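Local coordinates for protein transcriptional regulator, TetR family (Myxococcus xanthus, PDB 5K7F) that probably binds DNA as a TetR-family transcriptional repressor, regulating the alternative de novo biosynthesis of isovaleryl coenzyme A in response to isovaleryl coenzyme A, at residues 71-76 with 131-136; 90-95 with 138-143; 101-104 with 108-111; 143-148 with 195-200. One frame throughout, in Å; residues are numbered along the deposited sequence. Where two conformers were deposited one is given.

Interaction 1 (71-76 with 131-136); sequences GMDLFE and DARKKK
Met72 and Arg133 both set CG anti to the carbonyl carbon and beside the backbone N, after which the methionine folds back at chi2 and chi3 while the arginine runs out straight and turns only at chi3 (71°). The two side chains slide past each other in opposite directions, so that the root of each lies against the outer part of the other. Met72 CB sits over the centre of one guanidinium face, 3.5 Å from Arg133 CZ, and Met72 CG packs on Arg133 CB at 3.8 Å. The folded end of the methionine continues along the backbone of the opposing helix, its CE 3.6 Å from Arg133 O. The Met72 and Lys134 side chains cross at about a right angle, with Met72 SD 3.9 Å from Lys134 CG.

The contact joins helix 60-83, which in TetR regulators connects the DNA-binding head to the ligand-binding body, with helix 125-150 of that body. The axes of the two short segments run nearly parallel, at 19°, and approach to 10.5 Å. Asp73 starts with its CB directed away from the partner helix, yet its carboxylate swings back into a salt bridge. Asp73 OD1 lies in the guanidinium plane and takes Arg133 NH2 at 3.0 Å and, more weakly, Arg133 NH1 at 3.3 Å. Thus one oxygen, met by NH2 from the anti side and somewhat out of the carboxylate plane, serves both nitrogens, with carboxylate and guanidinium planes 60° apart. Arg133 NH1 has a further weak bond to Asn69 OD1, while Lys134 leads its amine away to Leu116 O on helix 110-117.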
loop_
_atom_site.group_PDB
_atom_site.type_symbol
_atom_site.label_atom_id
_atom_site.label_comp_id
_atom_site.label_asym_id
_atom_site.label_seq_id
_atom_site.Cartn_x
_atom_site.Cartn_y
_atom_site.Cartn_z
ATOM N N GLY A 71 2.199 8.442 14.807
ATOM C CA GLY A 71 1.343 8.275 13.646
ATOM C C GLY A 71 -0.086 7.957 14.043
ATOM O O GLY A 71 -1.050 8.417 13.417
ATOM N N MET A 72 -0.259 7.134 15.065
ATOM C CA MET A 72 -1.640 6.865 15.477
ATOM C C MET A 72 -2.275 8.063 16.170
ATOM O O MET A 72 -3.495 8.247 16.090
ATOM C CB MET A 72 -1.692 5.654 16.386
ATOM C CG MET A 72 -1.426 4.299 15.667
ATOM S SD MET A 72 -2.202 4.106 14.037
ATOM C CE MET A 72 -3.949 4.232 14.439
ATOM N N ASP A 73 -1.483 8.850 16.901
ATOM C CA ASP A 73 -1.954 10.126 17.438
ATOM C C ASP A 73 -2.422 11.040 16.323
ATOM O O ASP A 73 -3.389 11.799 16.489
ATOM C CB ASP A 73 -0.846 10.825 18.222
ATOM C CG ASP A 73 -0.619 10.242 19.582
ATOM O OD1 ASP A 73 -1.447 9.461 20.046
ATOM O OD2 ASP A 73 0.392 10.639 20.214
ATOM N N LEU A 74 -1.737 10.999 15.178
ATOM C CA LEU A 74 -2.140 11.843 14.067
ATOM C C LEU A 74 -3.470 11.393 13.477
ATOM O O LEU A 74 -4.270 12.238 13.062
ATOM C CB LEU A 74 -1.065 11.868 12.983
ATOM C CG LEU A 74 0.203 12.591 13.362
ATOM C CD1 LEU A 74 1.240 12.565 12.242
ATOM C CD2 LEU A 74 -0.159 14.082 13.772
ATOM N N PHE A 75 -3.701 10.071 13.363
ATOM C CA PHE A 75 -5.033 9.590 12.955
ATOM C C PHE A 75 -6.139 10.146 13.870
ATOM O O PHE A 75 -7.209 10.543 13.395
ATOM C CB PHE A 75 -5.057 8.039 12.892
ATOM C CG PHE A 75 -4.627 7.475 11.536
ATOM C CD1 PHE A 75 -5.566 7.282 10.518
ATOM C CD2 PHE A 75 -3.294 7.145 11.267
ATOM C CE1 PHE A 75 -5.207 6.778 9.308
ATOM C CE2 PHE A 75 -2.910 6.650 10.007
ATOM C CZ PHE A 75 -3.875 6.479 9.028
ATOM N N GLU A 76 -5.910 10.192 15.181
ATOM C CA GLU A 76 -6.870 10.844 16.073
ATOM C C GLU A 76 -6.998 12.343 15.790
ATOM O O GLU A 76 -8.102 12.880 15.651
ATOM C CB GLU A 76 -6.450 10.641 17.533
ATOM C CG GLU A 76 -7.302 11.432 18.521
ATOM C CD GLU A 76 -8.749 10.955 18.585
ATOM O OE1 GLU A 76 -9.031 9.787 18.180
ATOM O OE2 GLU A 76 -9.590 11.751 19.075
ATOM N N ASP A 131 -0.544 -2.511 17.051
ATOM C CA ASP A 131 -1.570 -3.251 16.319
ATOM C C ASP A 131 -2.947 -2.978 16.902
ATOM O O ASP A 131 -3.927 -2.847 16.161
ATOM C CB ASP A 131 -1.286 -4.755 16.350
ATOM C CG ASP A 131 -0.230 -5.192 15.331
ATOM O OD1 ASP A 131 0.246 -4.348 14.540
ATOM O OD2 ASP A 131 0.109 -6.402 15.308
ATOM N N ALA A 132 -3.045 -2.892 18.223
ATOM C CA ALA A 132 -4.333 -2.608 18.853
ATOM C C ALA A 132 -4.819 -1.209 18.503
ATOM O O ALA A 132 -6.010 -0.997 18.267
ATOM C CB ALA A 132 -4.239 -2.766 20.369
ATOM N N ARG A 133 -3.906 -0.248 18.420
ATOM C CA ARG A 133 -4.322 1.085 18.022
ATOM C C ARG A 133 -4.785 1.089 16.571
ATOM O O ARG A 133 -5.817 1.688 16.235
ATOM C CB ARG A 133 -3.176 2.065 18.238
ATOM C CG ARG A 133 -2.770 2.240 19.714
ATOM C CD ARG A 133 -1.886 3.467 19.926
ATOM N NE ARG A 133 -2.666 4.693 19.775
ATOM C CZ ARG A 133 -2.178 5.932 19.805
ATOM N NH1 ARG A 133 -0.884 6.163 19.983
ATOM N NH2 ARG A 133 -2.986 6.953 19.629
ATOM N N LYS A 134 -4.046 0.422 15.695
ATOM C CA LYS A 134 -4.466 0.365 14.295
ATOM C C LYS A 134 -5.855 -0.241 14.176
ATOM O O LYS A 134 -6.663 0.181 13.334
ATOM C CB LYS A 134 -3.457 -0.435 13.465
ATOM C CG LYS A 134 -2.112 0.281 13.215
ATOM C CD LYS A 134 -1.106 -0.655 12.549
ATOM C CE LYS A 134 0.190 0.073 12.208
ATOM N NZ LYS A 134 1.036 -0.766 11.327
ATOM N N LYS A 135 -6.150 -1.243 15.004
ATOM C CA LYS A 135 -7.422 -1.945 14.863
ATOM C C LYS A 135 -8.600 -1.080 15.293
ATOM O O LYS A 135 -9.717 -1.288 14.805
ATOM C CB LYS A 135 -7.419 -3.247 15.669
ATOM C CG LYS A 135 -8.748 -4.012 15.563
ATOM C CD LYS A 135 -8.718 -5.344 16.317
ATOM C CE LYS A 135 -10.012 -6.122 16.097
ATOM N NZ LYS A 135 -11.180 -5.509 16.770
ATOM N N LYS A 136 -8.393 -0.140 16.210
ATOM C CA LYS A 136 -9.459 0.798 16.570
ATOM C C LYS A 136 -9.898 1.637 15.368
ATOM O O LYS A 136 -11.090 1.891 15.192
ATOM C CB LYS A 136 -9.022 1.675 17.725
ATOM C CG LYS A 136 -8.961 0.919 19.067
ATOM C CD LYS A 136 -9.112 1.846 20.269
ATOM C CE LYS A 136 -8.466 1.262 21.524
ATOM N NZ LYS A 136 -6.989 1.563 21.607
#

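Interaction 2 (90-95 with 138-143); sequences VERLRA and VDFLEE
Leu93 and Leu141 mark the nearest approach of the two helical backbones, their CA atoms 7.4 Å apart, and side chains alone bridge that gap directly. Leu141 starts out away from its partner but bends back at its end, so that its CD2 meets Leu93 CD2 at 4.3 Å in a loose apolar touch. Closer packing comes from Arg92 and Phe140. Both hold CG anti to the backbone N (chi1 -168° and 178°), which sends the arginine chain obliquely across the outer end of the phenyl ring. Phe140 CZ lies 3.8 Å from Arg92 CD and near the plane of the guanidinium at its edge, the two flat groups being turned 65° apart. A water links the same residues: it accepts from Arg92 NH2 at 2.9 Å, donates to Phe140 O at 2.9 Å, and rests above the rim of one phenyl face. The guanidinium is gripped further by Ile86 O at NH1 and Gln147 OE1 at NH2, bonds that fix its rotation in a buried setting. Phe140 also packs on Leu80 and Val83 of helix 60-83, and Leu141 on helix 159-171, placing the contact in the all-helical core of a TetR-type C-terminal domain.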
loop_
_atom_site.group_PDB
_atom_site.type_symbol
_atom_site.label_atom_id
_atom_site.label_comp_id
_atom_site.label_asym_id
_atom_site.label_seq_id
_atom_site.Cartn_x
_atom_site.Cartn_y
_atom_site.Cartn_z
ATOM N N VAL A 90 -22.620 7.571 5.804
ATOM C CA VAL A 90 -21.960 7.836 4.531
ATOM C C VAL A 90 -21.295 9.212 4.532
ATOM O O VAL A 90 -20.167 9.356 4.038
ATOM C CB VAL A 90 -22.922 7.643 3.338
ATOM C CG1 VAL A 90 -23.818 8.819 3.077
ATOM C CG2 VAL A 90 -22.086 7.320 2.082
ATOM N N GLU A 91 -21.932 10.234 5.139
ATOM C CA GLU A 91 -21.261 11.524 5.286
ATOM C C GLU A 91 -20.000 11.380 6.122
ATOM O O GLU A 91 -18.968 11.996 5.818
ATOM C CB GLU A 91 -22.191 12.547 5.954
ATOM C CG GLU A 91 -23.389 13.014 5.129
ATOM C CD GLU A 91 -24.201 14.127 5.829
ATOM O OE1 GLU A 91 -23.736 14.697 6.860
ATOM O OE2 GLU A 91 -25.314 14.416 5.345
ATOM N N ARG A 92 -20.047 10.545 7.130
ATOM C CA ARG A 92 -18.882 10.304 7.960
ATOM C C ARG A 92 -17.737 9.629 7.163
ATOM O O ARG A 92 -16.598 10.021 7.225
ATOM C CB ARG A 92 -19.264 9.458 9.152
ATOM C CG ARG A 92 -18.245 9.382 10.214
ATOM C CD ARG A 92 -18.854 9.022 11.552
ATOM N NE ARG A 92 -19.146 7.670 11.654
ATOM C CZ ARG A 92 -20.355 7.151 11.776
ATOM N NH1 ARG A 92 -21.378 7.911 11.820
ATOM N NH2 ARG A 92 -20.495 5.876 11.798
ATOM N N LEU A 93 -18.086 8.619 6.370
ATOM C CA LEU A 93 -17.063 7.940 5.572
ATOM C C LEU A 93 -16.462 8.884 4.529
ATOM O O LEU A 93 -15.238 8.886 4.307
ATOM C CB LEU A 93 -17.685 6.721 4.905
ATOM C CG LEU A 93 -17.818 5.499 5.821
ATOM C CD1 LEU A 93 -18.828 4.581 5.224
ATOM C CD2 LEU A 93 -16.452 4.846 6.021
ATOM N N ARG A 94 -17.306 9.739 3.914
ATOM C CA ARG A 94 -16.809 10.691 2.919
ATOM C C ARG A 94 -15.841 11.700 3.549
ATOM O O ARG A 94 -14.778 12.004 2.981
ATOM C CB ARG A 94 -17.970 11.455 2.280
ATOM C CG ARG A 94 -18.844 10.619 1.404
ATOM C CD ARG A 94 -19.987 11.435 0.789
ATOM N NE ARG A 94 -20.882 10.590 0.021
ATOM C CZ ARG A 94 -22.214 10.684 0.028
ATOM N NH1 ARG A 94 -22.822 11.604 0.768
ATOM N NH2 ARG A 94 -22.933 9.842 -0.700
ATOM N N ALA A 95 -16.174 12.178 4.735
ATOM C CA ALA A 95 -15.292 13.114 5.435
ATOM C C ALA A 95 -14.033 12.416 5.923
ATOM O O ALA A 95 -12.943 13.006 5.864
ATOM C CB ALA A 95 -16.026 13.778 6.598
ATOM N N VAL A 138 -9.654 0.641 12.098
ATOM C CA VAL A 138 -10.377 -0.281 11.234
ATOM C C VAL A 138 -11.782 -0.527 11.777
ATOM O O VAL A 138 -12.757 -0.568 11.011
ATOM C CB VAL A 138 -9.604 -1.607 11.071
ATOM C CG1 VAL A 138 -10.426 -2.613 10.273
ATOM C CG2 VAL A 138 -8.294 -1.397 10.357
ATOM N N ASP A 139 -11.907 -0.689 13.108
ATOM C CA ASP A 139 -13.221 -0.897 13.722
ATOM C C ASP A 139 -14.156 0.266 13.410
ATOM O O ASP A 139 -15.354 0.080 13.138
ATOM C CB ASP A 139 -13.087 -1.030 15.247
ATOM C CG ASP A 139 -12.434 -2.327 15.696
ATOM O OD1 ASP A 139 -12.279 -3.270 14.892
ATOM O OD2 ASP A 139 -12.075 -2.389 16.890
ATOM N N PHE A 140 -13.631 1.485 13.512
ATOM C CA PHE A 140 -14.406 2.670 13.196
ATOM C C PHE A 140 -14.910 2.633 11.762
ATOM O O PHE A 140 -16.087 2.907 11.503
ATOM C CB PHE A 140 -13.539 3.893 13.437
ATOM C CG PHE A 140 -14.218 5.226 13.105
ATOM C CD1 PHE A 140 -15.007 5.883 14.030
ATOM C CD2 PHE A 140 -14.044 5.822 11.853
ATOM C CE1 PHE A 140 -15.583 7.134 13.728
ATOM C CE2 PHE A 140 -14.614 7.049 11.550
ATOM C CZ PHE A 140 -15.409 7.689 12.466
ATOM N N LEU A 141 -14.028 2.313 10.813
ATOM C CA LEU A 141 -14.469 2.225 9.421
ATOM C C LEU A 141 -15.512 1.120 9.249
ATOM O O LEU A 141 -16.531 1.323 8.559
ATOM C CB LEU A 141 -13.272 1.986 8.489
ATOM C CG LEU A 141 -12.161 3.058 8.465
ATOM C CD1 LEU A 141 -11.050 2.627 7.527
ATOM C CD2 LEU A 141 -12.721 4.349 8.017
ATOM N N GLU A 142 -15.308 -0.040 9.892
ATOM C CA GLU A 142 -16.271 -1.135 9.740
ATOM C C GLU A 142 -17.643 -0.759 10.288
ATOM O O GLU A 142 -18.664 -1.036 9.654
ATOM C CB GLU A 142 -15.755 -2.419 10.417
ATOM C CG GLU A 142 -14.558 -3.030 9.753
ATOM C CD GLU A 142 -14.207 -4.457 10.191
ATOM O OE1 GLU A 142 -14.873 -5.024 11.072
ATOM O OE2 GLU A 142 -13.229 -5.005 9.641
ATOM N N GLU A 143 -17.696 -0.078 11.435
ATOM C CA GLU A 143 -18.989 0.343 11.974
ATOM C C GLU A 143 -19.701 1.297 11.018
ATOM O O GLU A 143 -20.901 1.168 10.787
ATOM C CB GLU A 143 -18.799 0.977 13.357
HETATM O O HOH W 1 -17.885 4.857 12.668
#

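Interaction 3 (101-104 with 108-111); sequences ILLV and WSKE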
loop_
_atom_site.group_PDB
_atom_site.type_symbol
_atom_site.label_atom_id
_atom_site.label_comp_id
_atom_site.label_asym_id
_atom_site.label_seq_id
_atom_site.Cartn_x
_atom_site.Cartn_y
_atom_site.Cartn_z
ATOM N N ILE A 101 -6.806 11.226 3.293
ATOM C CA ILE A 101 -5.963 11.473 2.134
ATOM C C ILE A 101 -5.056 12.662 2.400
ATOM O O ILE A 101 -3.880 12.680 2.007
ATOM C CB ILE A 101 -6.829 11.689 0.880
ATOM C CG1 ILE A 101 -7.471 10.386 0.435
ATOM C CG2 ILE A 101 -5.989 12.244 -0.304
ATOM C CD1 ILE A 101 -8.609 10.548 -0.545
ATOM N N LEU A 102 -5.594 13.667 3.065
ATOM C CA LEU A 102 -4.771 14.813 3.441
ATOM C C LEU A 102 -3.671 14.393 4.424
ATOM O O LEU A 102 -2.507 14.766 4.266
ATOM C CB LEU A 102 -5.656 15.948 4.001
ATOM C CG LEU A 102 -6.720 16.581 3.055
ATOM C CD1 LEU A 102 -7.563 17.602 3.781
ATOM C CD2 LEU A 102 -6.099 17.122 1.769
ATOM N N LEU A 103 -4.004 13.618 5.451
ATOM C CA LEU A 103 -2.959 13.141 6.362
ATOM C C LEU A 103 -1.825 12.399 5.633
ATOM O O LEU A 103 -0.654 12.506 6.009
ATOM C CB LEU A 103 -3.592 12.234 7.418
ATOM C CG LEU A 103 -2.632 11.458 8.311
ATOM C CD1 LEU A 103 -1.831 12.364 9.167
ATOM C CD2 LEU A 103 -3.393 10.485 9.204
ATOM N N VAL A 104 -2.146 11.685 4.557
ATOM C CA VAL A 104 -1.174 10.897 3.822
ATOM C C VAL A 104 -0.291 11.759 2.949
ATOM O O VAL A 104 0.847 11.363 2.648
ATOM C CB VAL A 104 -1.946 9.857 2.997
ATOM C CG1 VAL A 104 -1.134 9.340 1.885
ATOM C CG2 VAL A 104 -2.359 8.690 3.912
ATOM N N TRP A 108 4.237 17.605 6.129
ATOM C CA TRP A 108 4.727 17.422 7.495
ATOM C C TRP A 108 4.368 16.073 8.103
ATOM O O TRP A 108 5.056 15.639 9.026
ATOM C CB TRP A 108 4.255 18.541 8.438
ATOM C CG TRP A 108 2.795 18.678 8.683
ATOM C CD1 TRP A 108 1.914 19.467 7.995
ATOM C CD2 TRP A 108 2.032 18.009 9.692
ATOM N NE1 TRP A 108 0.646 19.334 8.519
ATOM C CE2 TRP A 108 0.701 18.466 9.580
ATOM C CE3 TRP A 108 2.351 17.103 10.711
ATOM C CZ2 TRP A 108 -0.319 18.017 10.423
ATOM C CZ3 TRP A 108 1.320 16.659 11.561
ATOM C CH2 TRP A 108 0.013 17.110 11.396
ATOM N N SER A 109 3.331 15.384 7.616
ATOM C CA SER A 109 2.888 14.143 8.232
ATOM C C SER A 109 3.213 12.899 7.405
ATOM O O SER A 109 3.138 11.797 7.938
ATOM C CB SER A 109 1.370 14.208 8.483
ATOM O OG SER A 109 0.686 14.497 7.273
ATOM N N LYS A 110 3.605 13.045 6.138
ATOM C CA LYS A 110 3.571 11.903 5.223
ATOM C C LYS A 110 4.570 10.807 5.594
ATOM O O LYS A 110 4.276 9.626 5.421
ATOM C CB LYS A 110 3.793 12.378 3.782
ATOM C CG LYS A 110 5.112 12.998 3.482
ATOM C CD LYS A 110 5.057 13.756 2.151
ATOM C CE LYS A 110 6.432 14.332 1.798
ATOM N NZ LYS A 110 7.366 13.274 1.349
ATOM N N GLU A 111 5.767 11.155 6.089
ATOM C CA GLU A 111 6.744 10.106 6.358
ATOM C C GLU A 111 6.448 9.377 7.662
ATOM O O GLU A 111 6.696 8.174 7.751
ATOM C CB GLU A 111 8.158 10.666 6.397
ATOM C CG GLU A 111 8.629 11.115 5.040
ATOM C CD GLU A 111 8.519 12.606 4.849
ATOM O OE1 GLU A 111 8.072 13.314 5.782
ATOM O OE2 GLU A 111 8.882 13.068 3.755
HETATM O O HOH W 2 1.884 8.970 3.760
#
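Ser109, the residue that grips Leu103, lays its CB over the rim of one face of the Trp108 indole, 3.8 Å above the ring plane. The indole also packs on Tyr70 and Leu74 of helix 60-83. A second flat group, the Glu111 carboxylate, is approached from above its plane by Lys110 NZ, which forms a salt bridge with OE2 at 2.9 Å.

Across the contact, Ser109 OG donates to Leu103 O at 2.7 Å. The hydroxyl stands between the backbone N and the carbonyl carbon (chi1 55°), a rotation that turns it to the end of helix 89-105. It reaches the oxygen well off the line of the C=O bond, at 132°, and 21° from the carbonyl plane, and makes a weak second bond to Arg106 O. Ser109 CB meanwhile rests 3.8 Å from Leu103 CD1.

These bonds pin the short turn between helix 89-105 and helix 110-117 in the C-terminal domain of this TetR-like fold. Glu111 on the second helix packs against Ala26, Arg27 and Cys30 of helix 18-32, so the turn lies close to where the ligand-binding body meets the DNA-binding head. Val104 O is touched by Lys110 CB at 3.3 Å. A water donates to Val104 O at 2.8 Å and to Lys110 O at 3.0 Å, tying together two backbone carbonyls that could not bond to each other.

Interaction 4 (143-148 with 195-200); sequences EAFSQA and MLFPPF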
loop_
_atom_site.group_PDB
_atom_site.type_symbol
_atom_site.label_atom_id
_atom_site.label_comp_id
_atom_site.label_asym_id
_atom_site.label_seq_id
_atom_site.Cartn_x
_atom_site.Cartn_y
_atom_site.Cartn_z
ATOM N N GLU A 143 -17.696 -0.078 11.435
ATOM C CA GLU A 143 -18.989 0.343 11.974
ATOM C C GLU A 143 -19.701 1.297 11.018
ATOM O O GLU A 143 -20.901 1.168 10.787
ATOM C CB GLU A 143 -18.799 0.977 13.357
ATOM N N ALA A 144 -18.971 2.240 10.419
ATOM C CA ALA A 144 -19.594 3.151 9.460
ATOM C C ALA A 144 -20.080 2.421 8.210
ATOM O O ALA A 144 -21.199 2.673 7.731
ATOM C CB ALA A 144 -18.630 4.261 9.072
ATOM N N PHE A 145 -19.276 1.515 7.668
ATOM C CA PHE A 145 -19.740 0.728 6.525
ATOM C C PHE A 145 -21.003 -0.065 6.887
ATOM O O PHE A 145 -21.979 -0.056 6.136
ATOM C CB PHE A 145 -18.613 -0.174 6.019
ATOM C CG PHE A 145 -17.732 0.463 4.977
ATOM C CD1 PHE A 145 -18.182 0.670 3.708
ATOM C CD2 PHE A 145 -16.448 0.883 5.303
ATOM C CE1 PHE A 145 -17.340 1.226 2.757
ATOM C CE2 PHE A 145 -15.626 1.425 4.359
ATOM C CZ PHE A 145 -16.080 1.605 3.092
ATOM N N SER A 146 -21.033 -0.673 8.075
ATOM C CA SER A 146 -22.219 -1.409 8.538
ATOM C C SER A 146 -23.475 -0.554 8.566
ATOM O O SER A 146 -24.538 -0.974 8.092
ATOM C CB SER A 146 -21.953 -1.973 9.928
ATOM O OG SER A 146 -21.122 -3.103 9.787
ATOM N N GLN A 147 -23.384 0.612 9.204
ATOM C CA GLN A 147 -24.501 1.542 9.324
ATOM C C GLN A 147 -24.965 2.049 7.972
ATOM O O GLN A 147 -26.162 2.081 7.688
ATOM C CB GLN A 147 -24.074 2.712 10.184
ATOM C CG GLN A 147 -23.751 2.349 11.591
ATOM C CD GLN A 147 -23.146 3.502 12.341
ATOM O OE1 GLN A 147 -22.959 4.577 11.792
ATOM N NE2 GLN A 147 -22.815 3.274 13.615
ATOM N N ALA A 148 -24.025 2.494 7.129
ATOM C CA ALA A 148 -24.385 2.997 5.822
ATOM C C ALA A 148 -25.044 1.940 4.948
ATOM O O ALA A 148 -25.957 2.274 4.189
ATOM C CB ALA A 148 -23.145 3.552 5.131
ATOM N N MET A 195 -16.031 7.774 -6.173
ATOM C CA MET A 195 -16.032 6.361 -6.582
ATOM C C MET A 195 -16.659 5.465 -5.527
ATOM O O MET A 195 -17.480 4.591 -5.842
ATOM C CB MET A 195 -14.611 5.864 -6.822
ATOM C CG MET A 195 -13.934 6.369 -8.018
ATOM S SD MET A 195 -12.621 5.190 -8.458
ATOM C CE MET A 195 -13.532 4.074 -9.418
ATOM N N LEU A 196 -16.205 5.591 -4.279
ATOM C CA LEU A 196 -16.667 4.677 -3.248
ATOM C C LEU A 196 -17.996 5.088 -2.656
ATOM O O LEU A 196 -18.794 4.218 -2.278
ATOM C CB LEU A 196 -15.632 4.577 -2.128
ATOM C CG LEU A 196 -14.524 3.528 -2.224
ATOM C CD1 LEU A 196 -14.101 3.109 -0.825
ATOM C CD2 LEU A 196 -14.880 2.289 -3.060
ATOM N N PHE A 197 -18.256 6.388 -2.549
ATOM C CA PHE A 197 -19.414 6.897 -1.821
ATOM C C PHE A 197 -20.208 7.890 -2.667
ATOM O O PHE A 197 -20.459 9.019 -2.253
ATOM C CB PHE A 197 -18.958 7.547 -0.515
ATOM C CG PHE A 197 -18.005 6.703 0.300
ATOM C CD1 PHE A 197 -18.397 5.489 0.821
ATOM C CD2 PHE A 197 -16.708 7.121 0.544
ATOM C CE1 PHE A 197 -17.528 4.717 1.560
ATOM C CE2 PHE A 197 -15.844 6.371 1.311
ATOM C CZ PHE A 197 -16.245 5.156 1.814
ATOM N N PRO A 198 -20.634 7.495 -3.859
ATOM C CA PRO A 198 -21.478 8.370 -4.668
ATOM C C PRO A 198 -22.857 8.497 -4.047
ATOM O O PRO A 198 -23.227 7.700 -3.172
ATOM C CB PRO A 198 -21.552 7.632 -6.006
ATOM C CG PRO A 198 -21.537 6.212 -5.594
ATOM C CD PRO A 198 -20.560 6.151 -4.423
ATOM N N PRO A 199 -23.661 9.458 -4.484
ATOM C CA PRO A 199 -25.092 9.412 -4.155
ATOM C C PRO A 199 -25.695 8.069 -4.541
ATOM O O PRO A 199 -25.472 7.550 -5.644
ATOM C CB PRO A 199 -25.681 10.564 -4.973
ATOM C CG PRO A 199 -24.524 11.533 -5.116
ATOM C CD PRO A 199 -23.285 10.697 -5.188
ATOM N N PHE A 200 -26.443 7.491 -3.610
ATOM C CA PHE A 200 -27.020 6.174 -3.796
ATOM C C PHE A 200 -28.366 6.094 -3.086
ATOM O O PHE A 200 -28.448 6.419 -1.906
ATOM C CB PHE A 200 -26.071 5.093 -3.268
ATOM C CG PHE A 200 -26.670 3.711 -3.271
ATOM C CD1 PHE A 200 -26.789 2.997 -4.440
ATOM C CD2 PHE A 200 -27.137 3.147 -2.099
ATOM C CE1 PHE A 200 -27.351 1.731 -4.427
ATOM C CE2 PHE A 200 -27.694 1.907 -2.080
ATOM C CZ PHE A 200 -27.804 1.191 -3.244
#
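The aromatic contact between Phe145 and Phe197 is the sole direct touch of helix segment 143-148 with the last modelled segment, 195-200. Their side chains cross at about a right angle, bringing the outer atoms of the rings together: Phe145 CE1 lies 3.7 Å from Phe197 CE1, and Phe145 CZ lies 3.8 Å from Phe197 CZ. The rings meet obliquely, centroids 5.7 Å apart and planes at 43°. Phe145 CE1 arrives at the edge of the Phe197 ring, close to its plane, whereas Phe145 receives its partner obliquely. Phe197 holds CG anti to its carbonyl carbon (chi1 -49°), which turns the ring toward helix 125-150.

Other apolar side chains pack round the two rings. Leu196 CB sits 3.7 Å above the plane of the Phe197 ring, over its centre, and Phe166 and Leu93 touch the same side chain. Phe145 in turn packs on Ile154, Val157 and Pro159.

Phe197 is the first residue to leave helical geometry after helix 185-196, the last helix of the modelled chain. Final helices of TetR-family proteins commonly build the dimer interface, and here Met195 and Leu196 pack on Leu196 and Met195 of the second subunit. The buried aromatic pair therefore joins helix 125-150 to the end of helix 185-196, which meets the partner chain.

Polar bonds act on the backbone of the segment after helix 185-196: Arg94 NE on helix 89-105 is bonded to Phe197 O, and Arg94 NH2 more weakly to Pro198 O.

From the N terminus, helix 60-83 supplies the first half of interaction 1 and helix 89-105 the first halves of interactions 2 and 3. Interaction 3 closes at once, across a short turn, and so falls within the longer loops of both 1 and 2. Helix 125-150 then closes interaction 1 and, farther along, interaction 2; these two cross, since their segments alternate. At Glu143, shared with interaction 2, interaction 4 opens in series and closes only at the end of the modelled chain. Leu74 and Phe75 pack interaction 1 on Leu103 of interaction 3, while Leu93 on Ala144 joins 2 to 4. Helix 125-150 thus links helix 60-83, helix 89-105 and the end of helix 185-196.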